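PDB 4XUK: putative hydrolase from Acinetobacter sp. NBRC 100985, which probably hydrolyses organophosphate triesters and lactones at a two-zinc centre of the metallo-beta-lactamase type. Local coordinates for residues I192-H197 with L248-N253; F139-K144 with E162-A167; S86-L91 with Y96-V101. The protein carries 2 engineered substitutions. All blocks are in the same frame, centred on the assembly; numbering follows the deposited sequence.

Interaction 1 of 3, residues I192-H197 with L248-N253; sequences INTAGH and LKQFAN. With ZN (zinc ion), chain D.
Q250 lays CG against the methyl CG2 of T194, 4.1 Å away, and the two side chains cross at about a right angle. The Q250 chain is bent at its second torsion (chi2 -58°), which brings the amide round beside that methyl and leads OE1 to a water. This water joins three groups: it donates to OE1 of Q250 (3.0 Å) and to the backbone O of N193 (2.8 Å), and accepts from NZ of K249 (3.1 Å). Between the two segments there is no direct hydrogen bond, so their polar link runs through this water, while CG2 of I192 approaches OE1 of Q250 more loosely. T194 turns its hydroxyl elsewhere, to H201 and S203. Around T194 the chain turns: OD1 of N193, the residue before it, accepts from the backbone N of A195, an Asx turn. It then runs on to H197, whose NE2 binds zinc at 2.2 Å together with H108, H110 and D218; D237 holds its ND1. The contact sets helix 240-257, which also bonds A195 O through T246, against the end of strand 189-193, the partner of strand 202-208, where the chain leaves the sheet for the metal site.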
ATOM      1  N   ILE A 192     -21.794  12.605 -10.052  1.00 21.62           N
ATOM      2  CA  ILE A 192     -22.604  11.396 -10.015  1.00 23.01           C
ATOM      3  C   ILE A 192     -23.325  11.282  -8.686  1.00 21.82           C
ATOM      4  O   ILE A 192     -22.698  11.296  -7.616  1.00 18.22           O
ATOM      5  CB  ILE A 192     -21.733  10.144 -10.273  1.00 25.35           C
ATOM      6  CG1 ILE A 192     -21.015  10.296 -11.620  1.00 28.62           C
ATOM      7  CG2 ILE A 192     -22.567   8.865 -10.228  1.00 27.59           C
ATOM      8  CD1 ILE A 192     -20.052   9.185 -11.934  1.00 34.59           C
ATOM      9  N   ASN A 193     -24.648  11.176  -8.745  1.00 22.25           N
ATOM     10  CA  ASN A 193     -25.412  11.079  -7.523  1.00 20.69           C
ATOM     11  C   ASN A 193     -25.210   9.726  -6.858  1.00 23.98           C
ATOM     12  O   ASN A 193     -25.500   8.674  -7.439  1.00 19.66           O
ATOM     13  CB  ASN A 193     -26.897  11.345  -7.765  1.00 25.01           C
ATOM     14  CG  ASN A 193     -27.682  11.388  -6.473  1.00 21.63           C
ATOM     15  OD1 ASN A 193     -27.776  10.388  -5.762  1.00 23.08           O
ATOM     16  ND2 ASN A 193     -28.237  12.549  -6.154  1.00 22.21           N
ATOM     17  N   THR A 194     -24.699   9.762  -5.634  1.00 20.16           N
ATOM     18  CA  THR A 194     -24.510   8.546  -4.862  1.00 20.99           C
ATOM     19  C   THR A 194     -25.057   8.789  -3.461  1.00 18.27           C
ATOM     20  O   THR A 194     -24.390   8.545  -2.464  1.00 17.26           O
ATOM     21  CB  THR A 194     -23.029   8.117  -4.826  1.00 19.45           C
ATOM     22  OG1 THR A 194     -22.215   9.199  -4.352  1.00 17.31           O
ATOM     23  CG2 THR A 194     -22.559   7.708  -6.211  1.00 23.12           C
ATOM     24  N   ALA A 195     -26.285   9.291  -3.405  1.00 19.27           N
ATOM     25  CA  ALA A 195     -26.937   9.613  -2.142  1.00 20.69           C
ATOM     26  C   ALA A 195     -27.195   8.396  -1.265  1.00 19.72           C
ATOM     27  O   ALA A 195     -27.304   7.275  -1.756  1.00 19.01           O
ATOM     28  CB  ALA A 195     -28.253  10.349  -2.400  1.00 20.80           C
ATOM     29  N   GLY A 196     -27.311   8.646   0.036  1.00 19.08           N
ATOM     30  CA  GLY A 196     -27.629   7.614   1.004  1.00 19.51           C
ATOM     31  C   GLY A 196     -26.826   7.877   2.255  1.00 19.39           C
ATOM     32  O   GLY A 196     -27.382   8.126   3.327  1.00 19.94           O
ATOM     33  N   HIS A 197     -25.504   7.815   2.114  1.00 18.27           N
ATOM     34  CA  HIS A 197     -24.616   8.163   3.213  1.00 18.67           C
ATOM     35  C   HIS A 197     -24.979   9.534   3.773  1.00 17.85           C
ATOM     36  O   HIS A 197     -25.017   9.724   4.985  1.00 18.48           O
ATOM     37  CB  HIS A 197     -23.165   8.154   2.745  1.00 18.47           C
ATOM     38  CG  HIS A 197     -22.190   8.531   3.809  1.00 16.30           C
ATOM     39  ND1 HIS A 197     -21.974   7.765   4.936  1.00 17.29           N
ATOM     40  CD2 HIS A 197     -21.355   9.594   3.910  1.00 18.21           C
ATOM     41  CE1 HIS A 197     -21.048   8.345   5.683  1.00 14.29           C
ATOM     42  NE2 HIS A 197     -20.659   9.453   5.082  1.00 20.63           N
ATOM     43  N   LEU A 248     -23.877  -1.084  -3.700  1.00 20.10           N
ATOM     44  CA  LEU A 248     -24.048  -2.231  -4.522  1.00 23.88           C
ATOM     45  C   LEU A 248     -24.117  -1.880  -6.000  1.00 22.63           C
ATOM     46  O   LEU A 248     -23.570  -2.522  -6.812  1.00 22.78           O
ATOM     47  CB  LEU A 248     -25.269  -2.981  -4.083  1.00 23.18           C
ATOM     48  CG  LEU A 248     -25.226  -3.673  -2.739  1.00 26.88           C
ATOM     49  CD1 LEU A 248     -26.604  -4.228  -2.453  1.00 28.66           C
ATOM     50  CD2 LEU A 248     -24.166  -4.746  -2.696  1.00 30.54           C
ATOM     51  N   LYS A 249     -24.797  -0.810  -6.320  1.00 23.12           N
ATOM     52  CA  LYS A 249     -24.832  -0.344  -7.705  1.00 25.44           C
ATOM     53  C   LYS A 249     -23.452   0.059  -8.213  1.00 23.18           C
ATOM     54  O   LYS A 249     -23.056  -0.306  -9.326  1.00 20.80           O
ATOM     55  CB  LYS A 249     -25.784   0.843  -7.858  1.00 28.51           C
ATOM     56  CG  LYS A 249     -26.470   0.862  -9.205  1.00 33.92           C
ATOM     57  CD  LYS A 249     -26.179   2.111  -9.969  1.00 37.85           C
ATOM     58  CE  LYS A 249     -26.759   3.316  -9.267  1.00 34.93           C
ATOM     59  NZ  LYS A 249     -26.588   4.528 -10.108  1.00 39.17           N
ATOM     60  N   GLN A 250     -22.723   0.831  -7.414  1.00 23.74           N
ATOM     61  CA  GLN A 250     -21.450   1.360  -7.880  1.00 19.61           C
ATOM     62  C   GLN A 250     -20.372   0.278  -7.938  1.00 18.31           C
ATOM     63  O   GLN A 250     -19.592   0.246  -8.881  1.00 20.43           O
ATOM     64  CB  GLN A 250     -21.003   2.554  -7.025  1.00 20.56           C
ATOM     65  CG  GLN A 250     -21.961   3.752  -7.107  1.00 21.54           C
ATOM     66  CD  GLN A 250     -22.144   4.267  -8.532  1.00 29.96           C
ATOM     67  OE1 GLN A 250     -23.246   4.644  -8.937  1.00 30.60           O
ATOM     68  NE2 GLN A 250     -21.063   4.285  -9.293  1.00 26.31           N
ATOM     69  N   PHE A 251     -20.334  -0.607  -6.944  1.00 17.54           N
ATOM     70  CA  PHE A 251     -19.328  -1.672  -6.920  1.00 19.59           C
ATOM     71  C   PHE A 251     -19.536  -2.631  -8.085  1.00 21.00           C
ATOM     72  O   PHE A 251     -18.576  -3.154  -8.655  1.00 19.77           O
ATOM     73  CB  PHE A 251     -19.366  -2.441  -5.590  1.00 19.50           C
ATOM     74  CG  PHE A 251     -18.605  -1.771  -4.475  1.00 18.25           C
ATOM     75  CD1 PHE A 251     -18.276  -0.420  -4.539  1.00 18.58           C
ATOM     76  CD2 PHE A 251     -18.219  -2.503  -3.360  1.00 17.90           C
ATOM     77  CE1 PHE A 251     -17.575   0.191  -3.497  1.00 21.00           C
ATOM     78  CE2 PHE A 251     -17.515  -1.912  -2.327  1.00 16.98           C
ATOM     79  CZ  PHE A 251     -17.198  -0.564  -2.390  1.00 19.08           C
ATOM     80  N   ALA A 252     -20.798  -2.868  -8.425  1.00 20.15           N
ATOM     81  CA  ALA A 252     -21.115  -3.698  -9.577  1.00 23.11           C
ATOM     82  C   ALA A 252     -20.534  -3.043 -10.822  1.00 24.33           C
ATOM     83  O   ALA A 252     -19.798  -3.676 -11.565  1.00 22.86           O
ATOM     84  CB  ALA A 252     -22.620  -3.884  -9.701  1.00 24.24           C
ATOM     85  N   ASN A 253     -20.850  -1.769 -11.032  1.00 22.44           N
ATOM     86  CA  ASN A 253     -20.286  -1.000 -12.134  1.00 21.63           C
ATOM     87  C   ASN A 253     -18.753  -1.057 -12.164  1.00 23.30           C
ATOM     88  O   ASN A 253     -18.166  -1.325 -13.216  1.00 25.61           O
ATOM     89  CB  ASN A 253     -20.800   0.451 -12.059  1.00 22.99           C
ATOM     90  CG  ASN A 253     -19.992   1.424 -12.916  1.00 27.69           C
ATOM     91  OD1 ASN A 253     -19.497   1.079 -13.989  1.00 26.09           O
ATOM     92  ND2 ASN A 253     -19.866   2.658 -12.439  1.00 30.54           N
TER
HETATM   93 ZN    ZN D 402     -19.092  10.840   5.619  1.00 20.00          ZN
HETATM   94  O   HOH W   1     -25.593   5.844  -7.478  1.00 30.37           O

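Interaction 2 of 3, residues F139-K144 with E162-A167; sequences FWLDPK and EKIKQA
The indole of W140 is flanked on both sides: CD1 of I164 sits 3.3 Å above its plane, offset toward the rim, and CE2 of F139, the preceding residue, lies 3.5 Å above the centre of the opposite face. At the edge of the F139 ring, in its plane, comes CD1 of W140. The methyl at the tip of I164 has CD2 of W140 at 3.5 Å as its nearest atom, and the two side chains cross at about a right angle. I164 extends from CG1 to CD1 with chi2 at 168°, which carries this methyl to the tryptophan and leaves the shorter branch, CG2, to face CD2 of L141 at 4.2 Å. L141 also meets K165: the two slide past each other in opposite directions, CD2 of L141 lying 4.0 Å from CG of K165, so the lysine lends its aliphatic stem to the outer margin of the contact. NE1 of the indole is satisfied by E136, Y157 meets both aromatic rings, and the W140 side chain is about 8 Å from a zinc ion. Where the chain turns away, OD1 of D142 accepts from the backbone N of K144 (2.8 Å), an Asx turn. This apolar contact joins helices 134-141 and 151-173, which together form the connection between parallel neighbouring strands 129-133 and 177-180, a beta-alpha-beta crossover of the metallo-beta-lactamase fold.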
ATOM      1  N   PHE A 139     -29.660  20.103   2.756  1.00 24.20           N
ATOM      2  CA  PHE A 139     -29.879  19.325   3.970  1.00 23.02           C
ATOM      3  C   PHE A 139     -29.163  19.908   5.184  1.00 23.08           C
ATOM      4  O   PHE A 139     -29.731  19.958   6.277  1.00 19.47           O
ATOM      5  CB  PHE A 139     -29.437  17.874   3.760  1.00 22.92           C
ATOM      6  CG  PHE A 139     -29.408  17.058   5.023  1.00 22.04           C
ATOM      7  CD1 PHE A 139     -30.590  16.573   5.582  1.00 22.13           C
ATOM      8  CD2 PHE A 139     -28.206  16.756   5.642  1.00 20.17           C
ATOM      9  CE1 PHE A 139     -30.566  15.807   6.739  1.00 23.00           C
ATOM     10  CE2 PHE A 139     -28.173  15.991   6.805  1.00 22.55           C
ATOM     11  CZ  PHE A 139     -29.358  15.514   7.353  1.00 17.76           C
ATOM     12  N   TRP A 140     -27.917  20.336   5.001  1.00 21.83           N
ATOM     13  CA  TRP A 140     -27.109  20.804   6.128  1.00 20.55           C
ATOM     14  C   TRP A 140     -27.297  22.275   6.510  1.00 26.33           C
ATOM     15  O   TRP A 140     -26.929  22.671   7.621  1.00 25.44           O
ATOM     16  CB  TRP A 140     -25.627  20.568   5.850  1.00 22.54           C
ATOM     17  CG  TRP A 140     -25.249  19.122   5.819  1.00 18.98           C
ATOM     18  CD1 TRP A 140     -24.929  18.378   4.720  1.00 18.90           C
ATOM     19  CD2 TRP A 140     -25.145  18.244   6.946  1.00 19.20           C
ATOM     20  NE1 TRP A 140     -24.636  17.087   5.097  1.00 19.44           N
ATOM     21  CE2 TRP A 140     -24.764  16.982   6.459  1.00 18.64           C
ATOM     22  CE3 TRP A 140     -25.346  18.403   8.319  1.00 21.77           C
ATOM     23  CZ2 TRP A 140     -24.571  15.887   7.301  1.00 20.37           C
ATOM     24  CZ3 TRP A 140     -25.164  17.313   9.151  1.00 22.70           C
ATOM     25  CH2 TRP A 140     -24.783  16.074   8.641  1.00 19.42           C
ATOM     26  N   LEU A 141     -27.834  23.088   5.602  1.00 21.11           N
ATOM     27  CA  LEU A 141     -27.866  24.537   5.821  1.00 25.84           C
ATOM     28  C   LEU A 141     -29.281  25.117   5.963  1.00 32.80           C
ATOM     29  O   LEU A 141     -29.457  26.337   6.031  1.00 41.99           O
ATOM     30  CB  LEU A 141     -27.070  25.253   4.719  1.00 26.59           C
ATOM     31  CG  LEU A 141     -25.589  24.848   4.635  1.00 25.68           C
ATOM     32  CD1 LEU A 141     -24.846  25.492   3.457  1.00 22.92           C
ATOM     33  CD2 LEU A 141     -24.881  25.170   5.925  1.00 25.74           C
ATOM     34  N   ASP A 142     -30.282  24.243   6.033  1.00 39.19           N
ATOM     35  CA  ASP A 142     -31.667  24.664   6.293  1.00 36.37           C
ATOM     36  C   ASP A 142     -31.967  24.612   7.788  1.00 36.41           C
ATOM     37  O   ASP A 142     -31.886  23.545   8.402  1.00 36.72           O
ATOM     38  CB  ASP A 142     -32.637  23.767   5.518  1.00 36.46           C
ATOM     39  CG  ASP A 142     -34.113  24.073   5.808  1.00 46.21           C
ATOM     40  OD1 ASP A 142     -34.434  25.121   6.415  1.00 45.01           O
ATOM     41  OD2 ASP A 142     -34.961  23.246   5.403  1.00 45.49           O
ATOM     42  N   PRO A 143     -32.295  25.759   8.335  1.00 46.67           N
ATOM     43  CA  PRO A 143     -32.665  25.915   9.742  1.00 44.15           C
ATOM     44  C   PRO A 143     -33.915  25.162  10.154  1.00 40.75           C
ATOM     45  O   PRO A 143     -34.171  25.088  11.308  1.00 43.73           O
ATOM     46  CB  PRO A 143     -32.913  27.400   9.860  1.00 44.09           C
ATOM     47  CG  PRO A 143     -33.230  27.824   8.501  1.00 44.73           C
ATOM     48  CD  PRO A 143     -32.363  27.025   7.622  1.00 43.35           C
ATOM     49  N   LYS A 144     -34.586  24.555   9.203  1.00 39.27           N
ATOM     50  CA  LYS A 144     -35.813  23.845   9.437  1.00 39.56           C
ATOM     51  C   LYS A 144     -35.625  22.377   9.477  1.00 39.01           C
ATOM     52  O   LYS A 144     -36.478  21.656   9.847  1.00 37.04           O
ATOM     53  CB  LYS A 144     -36.803  24.168   8.342  1.00 42.19           C
ATOM     54  CG  LYS A 144     -37.774  25.263   8.711  1.00 44.17           C
ATOM     55  CD  LYS A 144     -37.602  26.456   7.828  1.00 48.00           C
ATOM     56  CE  LYS A 144     -38.583  26.449   6.685  1.00 46.03           C
ATOM     57  NZ  LYS A 144     -38.714  25.122   6.073  1.00 50.72           N
ATOM     58  N   GLU A 162     -22.728  23.380  12.765  1.00 23.45           N
ATOM     59  CA  GLU A 162     -21.815  24.425  13.196  1.00 24.88           C
ATOM     60  C   GLU A 162     -20.395  24.307  12.627  1.00 22.78           C
ATOM     61  O   GLU A 162     -19.841  25.248  12.197  1.00 21.06           O
ATOM     62  CB  GLU A 162     -21.767  24.561  14.690  1.00 27.56           C
ATOM     63  CG  GLU A 162     -21.333  25.932  15.133  1.00 38.50           C
ATOM     64  CD  GLU A 162     -22.463  26.977  15.199  1.00 47.20           C
ATOM     65  OE1 GLU A 162     -22.719  27.483  16.276  1.00 54.78           O
ATOM     66  OE2 GLU A 162     -23.083  27.311  14.205  1.00 40.64           O
ATOM     67  N   LYS A 163     -19.862  23.118  12.621  1.00 20.47           N
ATOM     68  CA  LYS A 163     -18.537  22.901  12.036  1.00 23.38           C
ATOM     69  C   LYS A 163     -18.550  23.210  10.541  1.00 20.87           C
ATOM     70  O   LYS A 163     -17.585  23.776  10.000  1.00 20.33           O
ATOM     71  CB  LYS A 163     -18.099  21.452  12.242  1.00 21.27           C
ATOM     72  CG  LYS A 163     -18.021  20.992  13.699  1.00 23.88           C
ATOM     73  CD  LYS A 163     -17.825  19.469  13.735  1.00 31.55           C
ATOM     74  CE  LYS A 163     -17.927  18.871  15.141  1.00 30.01           C
ATOM     75  NZ  LYS A 163     -16.754  19.200  15.983  1.00 36.34           N
ATOM     76  N   ILE A 164     -19.631  22.818   9.870  1.00 17.29           N
ATOM     77  CA  ILE A 164     -19.768  23.058   8.435  1.00 20.40           C
ATOM     78  C   ILE A 164     -19.780  24.558   8.157  1.00 21.21           C
ATOM     79  O   ILE A 164     -19.071  25.040   7.275  1.00 19.74           O
ATOM     80  CB  ILE A 164     -21.067  22.427   7.878  1.00 17.97           C
ATOM     81  CG1 ILE A 164     -20.984  20.895   7.906  1.00 18.83           C
ATOM     82  CG2 ILE A 164     -21.338  22.915   6.459  1.00 19.60           C
ATOM     83  CD1 ILE A 164     -22.315  20.187   7.647  1.00 16.88           C
ATOM     84  N   LYS A 165     -20.596  25.282   8.916  1.00 21.95           N
ATOM     85  CA  LYS A 165     -20.732  26.713   8.736  1.00 22.37           C
ATOM     86  C   LYS A 165     -19.415  27.438   8.959  1.00 20.43           C
ATOM     87  O   LYS A 165     -19.068  28.320   8.173  1.00 21.27           O
ATOM     88  CB  LYS A 165     -21.857  27.267   9.624  1.00 21.18           C
ATOM     89  CG  LYS A 165     -23.239  26.991   9.054  1.00 25.74           C
ATOM     90  CD  LYS A 165     -24.351  27.375  10.029  1.00 27.66           C
ATOM     91  CE  LYS A 165     -25.709  27.290   9.343  1.00 31.88           C
ATOM     92  NZ  LYS A 165     -26.784  27.770  10.249  1.00 37.22           N
ATOM     93  N   GLN A 166     -18.678  27.073   9.986  1.00 22.42           N
ATOM     94  CA  GLN A 166     -17.408  27.698  10.218  1.00 23.22           C
ATOM     95  C   GLN A 166     -16.382  27.464   9.102  1.00 23.51           C
ATOM     96  O   GLN A 166     -15.661  28.316   8.781  1.00 22.19           O
ATOM     97  CB  GLN A 166     -16.838  27.364  11.594  1.00 27.37           C
ATOM     98  CG  GLN A 166     -16.511  25.911  11.811  1.00 29.97           C
ATOM     99  CD  GLN A 166     -15.115  25.494  11.380  1.00 32.16           C
ATOM    100  OE1 GLN A 166     -14.882  24.419  10.847  1.00 26.26           O
ATOM    101  NE2 GLN A 166     -14.204  26.352  11.635  1.00 39.89           N
ATOM    102  N   ALA A 167     -16.387  26.309   8.504  1.00 22.15           N
ATOM    103  CA  ALA A 167     -15.423  26.015   7.458  1.00 21.17           C
ATOM    104  C   ALA A 167     -15.741  26.794   6.193  1.00 19.21           C
ATOM    105  O   ALA A 167     -14.838  27.308   5.533  1.00 17.82           O
ATOM    106  CB  ALA A 167     -15.406  24.533   7.170  1.00 17.15           C
TER

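Interaction 3 of 3, residues S86-L91 with Y96-V101; sequences SVLSNL and YQPEQV
Y96 begins the contact at the backbone, where its N gives a weak hydrogen bond to O of L91 (3.3 Å, N-H...O angle 134°), an oxygen that is also hydrogen-bonded to OG of S94. Its CB lies 4.0 Å from CD2 of L91, but the phenol leads away from the helix: OH is hydrogen-bonded to Q15 and N64, and the ring makes a cation-pi contact with K1 of the second subunit. At Q97 the backbone does the touching. CD2 of L91 comes to 3.7 Å from the carbonyl C of Q97, while CB of Q97 is directed away from the helix. The N of Q97 is held within its own segment by OE1 of Q100 (2.8 Å), a bond lying in the plane of the Q100 amide. P98 then presents its ring to two leucines: CD is 4.0 Å from CD2 of L91, and CB is 4.0 Å from CD1 of L88, whose side chain crosses the proline at about a right angle. Both leucines carry CG trans to their own N (chi1 -176° and -175°), which brings CD1 of L88 and CD2 of L91 to the proline. P98, E99 and Q100 form a short 3-10 turn, with N of Q100 bonded to O of Q97. V101 closes the walk by bringing CG2 to 4.3 Å from CD1 of L91, so the two methyls of that leucine divide the partners between them. F125 touches L91, P98 and V101, and L62 touches L91, Y96 and V101. Chemically, then, the fit of helix 87-93 against the loop leading to strand 103-105 depends mainly on apolar contacts around L91; the one direct hydrogen bond is weak, and the hydroxyl of Y96 is bound to strands 14-26 and 54-64.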
ATOM      1  N   SER A  86      -4.043  16.336   8.794  1.00 17.25           N
ATOM      2  CA  SER A  86      -2.745  16.331   8.101  1.00 18.99           C
ATOM      3  C   SER A  86      -2.794  16.679   6.609  1.00 18.77           C
ATOM      4  O   SER A  86      -1.743  16.802   5.978  1.00 19.56           O
ATOM      5  CB  SER A  86      -2.049  14.973   8.269  1.00 22.30           C
ATOM      6  OG  SER A  86      -1.581  14.800   9.589  1.00 26.65           O
ATOM      7  N   VAL A  87      -3.991  16.825   6.037  1.00 16.88           N
ATOM      8  CA  VAL A  87      -4.104  17.011   4.582  1.00 18.11           C
ATOM      9  C   VAL A  87      -3.246  18.152   4.056  1.00 16.30           C
ATOM     10  O   VAL A  87      -2.513  17.981   3.079  1.00 15.18           O
ATOM     11  CB  VAL A  87      -5.571  17.187   4.113  1.00 16.92           C
ATOM     12  CG1 VAL A  87      -5.622  17.872   2.738  1.00 16.36           C
ATOM     13  CG2 VAL A  87      -6.263  15.838   4.033  1.00 16.79           C
ATOM     14  N   LEU A  88      -3.309  19.308   4.706  1.00 15.82           N
ATOM     15  CA  LEU A  88      -2.565  20.473   4.193  1.00 19.79           C
ATOM     16  C   LEU A  88      -1.053  20.287   4.313  1.00 19.91           C
ATOM     17  O   LEU A  88      -0.293  20.669   3.411  1.00 16.64           O
ATOM     18  CB  LEU A  88      -3.001  21.775   4.885  1.00 18.98           C
ATOM     19  CG  LEU A  88      -2.372  23.076   4.365  1.00 22.83           C
ATOM     20  CD1 LEU A  88      -2.510  23.208   2.844  1.00 20.65           C
ATOM     21  CD2 LEU A  88      -2.980  24.298   5.069  1.00 20.39           C
ATOM     22  N   SER A  89      -0.622  19.691   5.418  1.00 18.18           N
ATOM     23  CA  SER A  89       0.798  19.458   5.634  1.00 21.68           C
ATOM     24  C   SER A  89       1.354  18.520   4.578  1.00 17.69           C
ATOM     25  O   SER A  89       2.458  18.722   4.100  1.00 16.34           O
ATOM     26  CB  SER A  89       1.052  18.865   7.019  1.00 20.66           C
ATOM     27  OG  SER A  89       2.396  18.441   7.086  1.00 29.42           O
ATOM     28  N   ASN A  90       0.572  17.511   4.195  1.00 19.49           N
ATOM     29  CA  ASN A  90       1.011  16.575   3.159  1.00 18.06           C
ATOM     30  C   ASN A  90       0.929  17.159   1.744  1.00 18.55           C
ATOM     31  O   ASN A  90       1.719  16.788   0.871  1.00 19.31           O
ATOM     32  CB  ASN A  90       0.246  15.243   3.273  1.00 19.82           C
ATOM     33  CG  ASN A  90       0.716  14.397   4.458  1.00 22.09           C
ATOM     34  OD1 ASN A  90       1.918  14.294   4.723  1.00 20.67           O
ATOM     35  ND2 ASN A  90      -0.235  13.798   5.182  1.00 18.28           N
ATOM     36  N   LEU A  91      -0.021  18.068   1.517  1.00 17.53           N
ATOM     37  CA  LEU A  91      -0.071  18.806   0.255  1.00 18.89           C
ATOM     38  C   LEU A  91       1.240  19.561   0.043  1.00 20.75           C
ATOM     39  O   LEU A  91       1.848  19.504  -1.042  1.00 20.77           O
ATOM     40  CB  LEU A  91      -1.259  19.771   0.260  1.00 19.10           C
ATOM     41  CG  LEU A  91      -1.584  20.560  -1.003  1.00 17.29           C
ATOM     42  CD1 LEU A  91      -3.081  20.806  -1.078  1.00 19.09           C
ATOM     43  CD2 LEU A  91      -0.837  21.886  -0.993  1.00 20.38           C
ATOM     44  N   TYR A  96       3.286  20.717  -3.718  1.00 21.97           N
ATOM     45  CA  TYR A  96       2.302  21.703  -4.163  1.00 22.73           C
ATOM     46  C   TYR A  96       2.110  22.830  -3.143  1.00 22.50           C
ATOM     47  O   TYR A  96       2.593  22.741  -2.015  1.00 21.92           O
ATOM     48  CB  TYR A  96       0.955  21.033  -4.483  1.00 24.11           C
ATOM     49  CG  TYR A  96       0.937  20.221  -5.773  1.00 23.39           C
ATOM     50  CD1 TYR A  96       0.859  20.854  -7.011  1.00 21.94           C
ATOM     51  CD2 TYR A  96       0.971  18.822  -5.750  1.00 24.14           C
ATOM     52  CE1 TYR A  96       0.834  20.128  -8.190  1.00 24.35           C
ATOM     53  CE2 TYR A  96       0.936  18.086  -6.929  1.00 21.73           C
ATOM     54  CZ  TYR A  96       0.872  18.752  -8.144  1.00 22.54           C
ATOM     55  OH  TYR A  96       0.837  18.046  -9.328  1.00 24.27           O
ATOM     56  N   GLN A  97       1.412  23.891  -3.552  1.00 21.49           N
ATOM     57  CA  GLN A  97       1.121  25.023  -2.669  1.00 24.33           C
ATOM     58  C   GLN A  97      -0.377  25.235  -2.591  1.00 19.50           C
ATOM     59  O   GLN A  97      -1.079  25.068  -3.588  1.00 18.99           O
ATOM     60  CB  GLN A  97       1.732  26.307  -3.217  1.00 27.01           C
ATOM     61  CG  GLN A  97       3.020  26.105  -3.977  1.00 30.19           C
ATOM     62  CD  GLN A  97       4.211  26.383  -3.121  1.00 38.59           C
ATOM     63  OE1 GLN A  97       4.231  26.038  -1.936  1.00 39.65           O
ATOM     64  NE2 GLN A  97       5.219  27.023  -3.703  1.00 50.68           N
ATOM     65  N   PRO A  98      -0.874  25.626  -1.410  1.00 22.59           N
ATOM     66  CA  PRO A  98      -2.322  25.828  -1.285  1.00 18.85           C
ATOM     67  C   PRO A  98      -2.861  26.911  -2.233  1.00 19.53           C
ATOM     68  O   PRO A  98      -4.017  26.815  -2.637  1.00 20.41           O
ATOM     69  CB  PRO A  98      -2.501  26.235   0.187  1.00 21.13           C
ATOM     70  CG  PRO A  98      -1.118  26.560   0.703  1.00 22.09           C
ATOM     71  CD  PRO A  98      -0.168  25.761  -0.122  1.00 23.15           C
ATOM     72  N   GLU A  99      -2.048  27.909  -2.584  1.00 20.67           N
ATOM     73  CA  GLU A  99      -2.494  28.959  -3.509  1.00 22.26           C
ATOM     74  C   GLU A  99      -2.738  28.434  -4.926  1.00 20.78           C
ATOM     75  O   GLU A  99      -3.405  29.093  -5.725  1.00 20.78           O
ATOM     76  CB  GLU A  99      -1.481  30.108  -3.559  1.00 22.81           C
ATOM     77  CG  GLU A  99      -1.372  30.911  -2.270  1.00 22.42           C
ATOM     78  CD  GLU A  99      -0.390  30.312  -1.281  1.00 24.55           C
ATOM     79  OE1 GLU A  99       0.104  29.182  -1.517  1.00 20.97           O
ATOM     80  OE2 GLU A  99      -0.104  30.980  -0.263  1.00 23.18           O
ATOM     81  N   GLN A 100      -2.201  27.255  -5.237  1.00 20.42           N
ATOM     82  CA  GLN A 100      -2.355  26.669  -6.569  1.00 19.86           C
ATOM     83  C   GLN A 100      -3.707  25.977  -6.729  1.00 20.26           C
ATOM     84  O   GLN A 100      -4.158  25.732  -7.856  1.00 18.86           O
ATOM     85  CB  GLN A 100      -1.254  25.642  -6.843  1.00 20.24           C
ATOM     86  CG  GLN A 100       0.152  26.187  -6.996  1.00 22.08           C
ATOM     87  CD  GLN A 100       1.147  25.055  -7.207  1.00 22.94           C
ATOM     88  OE1 GLN A 100       1.545  24.377  -6.264  1.00 23.54           O
ATOM     89  NE2 GLN A 100       1.532  24.835  -8.446  1.00 25.49           N
ATOM     90  N   VAL A 101      -4.354  25.649  -5.615  1.00 18.33           N
ATOM     91  CA  VAL A 101      -5.678  25.033  -5.693  1.00 15.49           C
ATOM     92  C   VAL A 101      -6.723  26.052  -6.175  1.00 21.55           C
ATOM     93  O   VAL A 101      -6.976  27.071  -5.517  1.00 20.22           O
ATOM     94  CB  VAL A 101      -6.099  24.420  -4.352  1.00 17.65           C
ATOM     95  CG1 VAL A 101      -7.472  23.754  -4.482  1.00 15.11           C
ATOM     96  CG2 VAL A 101      -5.040  23.403  -3.886  1.00 17.28           C
TER

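In the fold
Along the chain interaction 3 comes first, then interaction 2, then interaction 1, and none touches another. Centres of interactions 1 and 2 lie 25 Å apart, as do those of 2 and 3; those of 1 and 3 are 29 Å apart, on opposite sides of the chain's centre. Interaction 3 flanks the seven-stranded sheet that includes strands 54-64 and 103-105, whereas interaction 1 packs a helix against the other mixed sheet. Interaction 2 joins two helices that follow strand 129-133 of the first sheet. In this alpha-beta/beta-alpha sandwich, interactions 2 and 3 lie on the first sheet's side and interaction 1 on the second's; interaction 1 supplies a zinc ligand, interaction 2 lies near a zinc ion.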